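Local structure of putative transcriptional regulator (1YYV) at residues V38-A43 with G77-V82. The protein is probably a DNA-binding transcriptional regulator of the HxlR family, likely to act through a winged helix-turn-helix domain. Sequence-based numbering, arbitrary orientation.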
loop_
_atom_site.group_PDB
_atom_site.type_symbol
_atom_site.label_atom_id
_atom_site.label_comp_id
_atom_site.label_asym_id
_atom_site.label_seq_id
_atom_site.Cartn_x
_atom_site.Cartn_y
_atom_site.Cartn_z
ATOM N N VAL A 38 -2.906 -7.143 -1.354
ATOM C CA VAL A 38 -1.485 -7.458 -1.280
ATOM C C VAL A 38 -1.258 -8.981 -1.391
ATOM O O VAL A 38 -0.349 -9.441 -2.058
ATOM C CB VAL A 38 -0.827 -6.987 0.067
ATOM C CG1 VAL A 38 0.639 -7.466 0.150
ATOM C CG2 VAL A 38 -0.858 -5.468 0.236
ATOM N N LEU A 39 -2.070 -9.746 -0.688
ATOM C CA LEU A 39 -1.898 -11.170 -0.580
ATOM C C LEU A 39 -2.247 -11.807 -1.901
ATOM O O LEU A 39 -1.527 -12.677 -2.358
ATOM C CB LEU A 39 -2.790 -11.729 0.542
ATOM C CG LEU A 39 -2.502 -11.212 1.955
ATOM C CD1 LEU A 39 -3.327 -11.996 2.984
ATOM C CD2 LEU A 39 -1.000 -11.318 2.234
ATOM N N ILE A 40 -3.338 -11.359 -2.522
ATOM C CA ILE A 40 -3.658 -11.774 -3.884
ATOM C C ILE A 40 -2.512 -11.504 -4.846
ATOM O O ILE A 40 -2.105 -12.391 -5.590
ATOM C CB ILE A 40 -4.938 -11.100 -4.427
ATOM C CG1 ILE A 40 -6.155 -11.527 -3.604
ATOM C CG2 ILE A 40 -5.065 -11.367 -5.965
ATOM C CD1 ILE A 40 -7.329 -10.626 -3.768
ATOM N N LEU A 41 -1.976 -10.299 -4.824
ATOM C CA LEU A 41 -0.916 -9.929 -5.754
ATOM C C LEU A 41 0.401 -10.654 -5.524
ATOM O O LEU A 41 1.160 -10.882 -6.475
ATOM C CB LEU A 41 -0.689 -8.409 -5.742
ATOM C CG LEU A 41 -1.786 -7.588 -6.407
ATOM C CD1 LEU A 41 -1.507 -6.127 -6.208
ATOM C CD2 LEU A 41 -1.987 -7.898 -7.937
ATOM N N VAL A 42 0.690 -11.014 -4.276
ATOM C CA VAL A 42 1.928 -11.738 -3.972
ATOM C C VAL A 42 1.738 -13.198 -4.355
ATOM O O VAL A 42 2.606 -13.770 -5.029
ATOM C CB VAL A 42 2.353 -11.615 -2.481
ATOM C CG1 VAL A 42 3.396 -12.699 -2.116
ATOM C CG2 VAL A 42 2.882 -10.213 -2.160
ATOM N N ALA A 43 0.584 -13.775 -3.997
ATOM C CA ALA A 43 0.281 -15.170 -4.340
ATOM C C ALA A 43 0.291 -15.495 -5.860
ATOM O O ALA A 43 0.834 -16.496 -6.271
ATOM C CB ALA A 43 -1.047 -15.616 -3.694
ATOM N N GLY A 77 -7.339 -3.937 -14.110
ATOM C CA GLY A 77 -6.583 -4.458 -15.245
ATOM C C GLY A 77 -5.403 -5.317 -14.834
ATOM O O GLY A 77 -4.491 -5.565 -15.654
ATOM N N PHE A 78 -5.420 -5.781 -13.578
ATOM C CA PHE A 78 -4.293 -6.498 -13.023
ATOM C C PHE A 78 -4.481 -8.017 -13.094
ATOM O O PHE A 78 -3.504 -8.773 -12.950
ATOM C CB PHE A 78 -4.025 -6.072 -11.566
ATOM C CG PHE A 78 -3.795 -4.581 -11.379
ATOM C CD1 PHE A 78 -2.968 -3.855 -12.258
ATOM C CD2 PHE A 78 -4.375 -3.914 -10.315
ATOM C CE1 PHE A 78 -2.740 -2.504 -12.076
ATOM C CE2 PHE A 78 -4.149 -2.560 -10.115
ATOM C CZ PHE A 78 -3.340 -1.850 -10.998
ATOM N N LEU A 79 -5.723 -8.476 -13.267
ATOM C CA LEU A 79 -5.980 -9.920 -13.278
ATOM C C LEU A 79 -6.738 -10.378 -14.500
ATOM O O LEU A 79 -7.599 -9.669 -15.026
ATOM C CB LEU A 79 -6.749 -10.414 -12.039
ATOM C CG LEU A 79 -6.388 -9.890 -10.668
ATOM C CD1 LEU A 79 -7.393 -10.392 -9.691
ATOM C CD2 LEU A 79 -4.943 -10.240 -10.244
ATOM N N ASN A 80 -6.367 -11.570 -14.944
ATOM C CA ASN A 80 -7.223 -12.385 -15.816
ATOM C C ASN A 80 -8.123 -13.292 -14.987
ATOM O O ASN A 80 -7.667 -13.952 -14.053
ATOM C CB ASN A 80 -6.383 -13.157 -16.823
ATOM C CG ASN A 80 -5.740 -12.231 -17.822
ATOM O OD1 ASN A 80 -4.527 -12.292 -18.051
ATOM N ND2 ASN A 80 -6.549 -11.315 -18.401
ATOM N N ARG A 81 -9.414 -13.253 -15.292
ATOM C CA ARG A 81 -10.345 -14.170 -14.674
ATOM C C ARG A 81 -11.004 -15.119 -15.687
ATOM O O ARG A 81 -11.736 -14.689 -16.593
ATOM C CB ARG A 81 -11.395 -13.421 -13.862
ATOM C CG ARG A 81 -12.428 -14.368 -13.254
ATOM C CD ARG A 81 -13.645 -13.615 -12.845
ATOM N NE ARG A 81 -14.251 -13.000 -14.015
ATOM C CZ ARG A 81 -15.448 -12.416 -14.026
ATOM N NH1 ARG A 81 -16.197 -12.360 -12.910
ATOM N NH2 ARG A 81 -15.901 -11.889 -15.162
ATOM N N VAL A 82 -10.742 -16.412 -15.531
ATOM C CA VAL A 82 -11.304 -17.423 -16.444
ATOM C C VAL A 82 -12.260 -18.367 -15.718
ATOM O O VAL A 82 -11.880 -19.012 -14.742
ATOM C CB VAL A 82 -10.206 -18.243 -17.158
ATOM C CG1 VAL A 82 -10.815 -19.133 -18.249
ATOM C CG2 VAL A 82 -9.154 -17.318 -17.762
#
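Leu-79 has CG opposite its carbonyl carbon (chi1 -42°) and CD1 extended from CA, which folds CD2 back to meet Ile-40 and Leu-41; in Ile-40, chi1 of -64° sets CG2 anti to the backbone N. The arrangement fits the winged helix-turn-helix of the HxlR family: helix 35-43 packs against the start of strand 79-84, which pairs antiparallel with 90-95 as a wing hairpin.

The evidence for hydrophobic packing is a set of methyl contacts without a hydrogen bond between the segments. Leu-79 CD2 lies 4.4 Å from Ile-40 CG2 and equally far from Leu-41 CD2. The directions to these two methyls open by about 70° at Leu-79 CD2, so a single leucine methyl is shared by the side chains of two consecutive helix residues. The spacings are loose, and only 117 Å² is buried between the segments, summed over both sides. All three residues are nevertheless buried, because neighbours complete the core: Ile-40 also touches Leu-66, Ser-69 and Leu-73 of helix 66-76, while Leu-79 rests on Leu-70 of that helix.

The turn before the strand leads directly into Leu-79. Gly-77, with a positive phi, ends helix 66-76 in a Schellman motif, and its O accepts a hydrogen bond from Thr-96 OG1. Backbone hydrogen bonds pair Phe-78 with Thr-96 and Asn-80 with Ser-94, tying the emerging strand to its hairpin partner. Phe-78 extends the apolar surface toward Val-28 and Val-32 of helix 25-33, and Trp-112 of the second subunit packs on it. Phe-78 approaches helix 35-43 with its aliphatic part rather than its ring: its CB stands 4.5 Å from Leu-41 CD2.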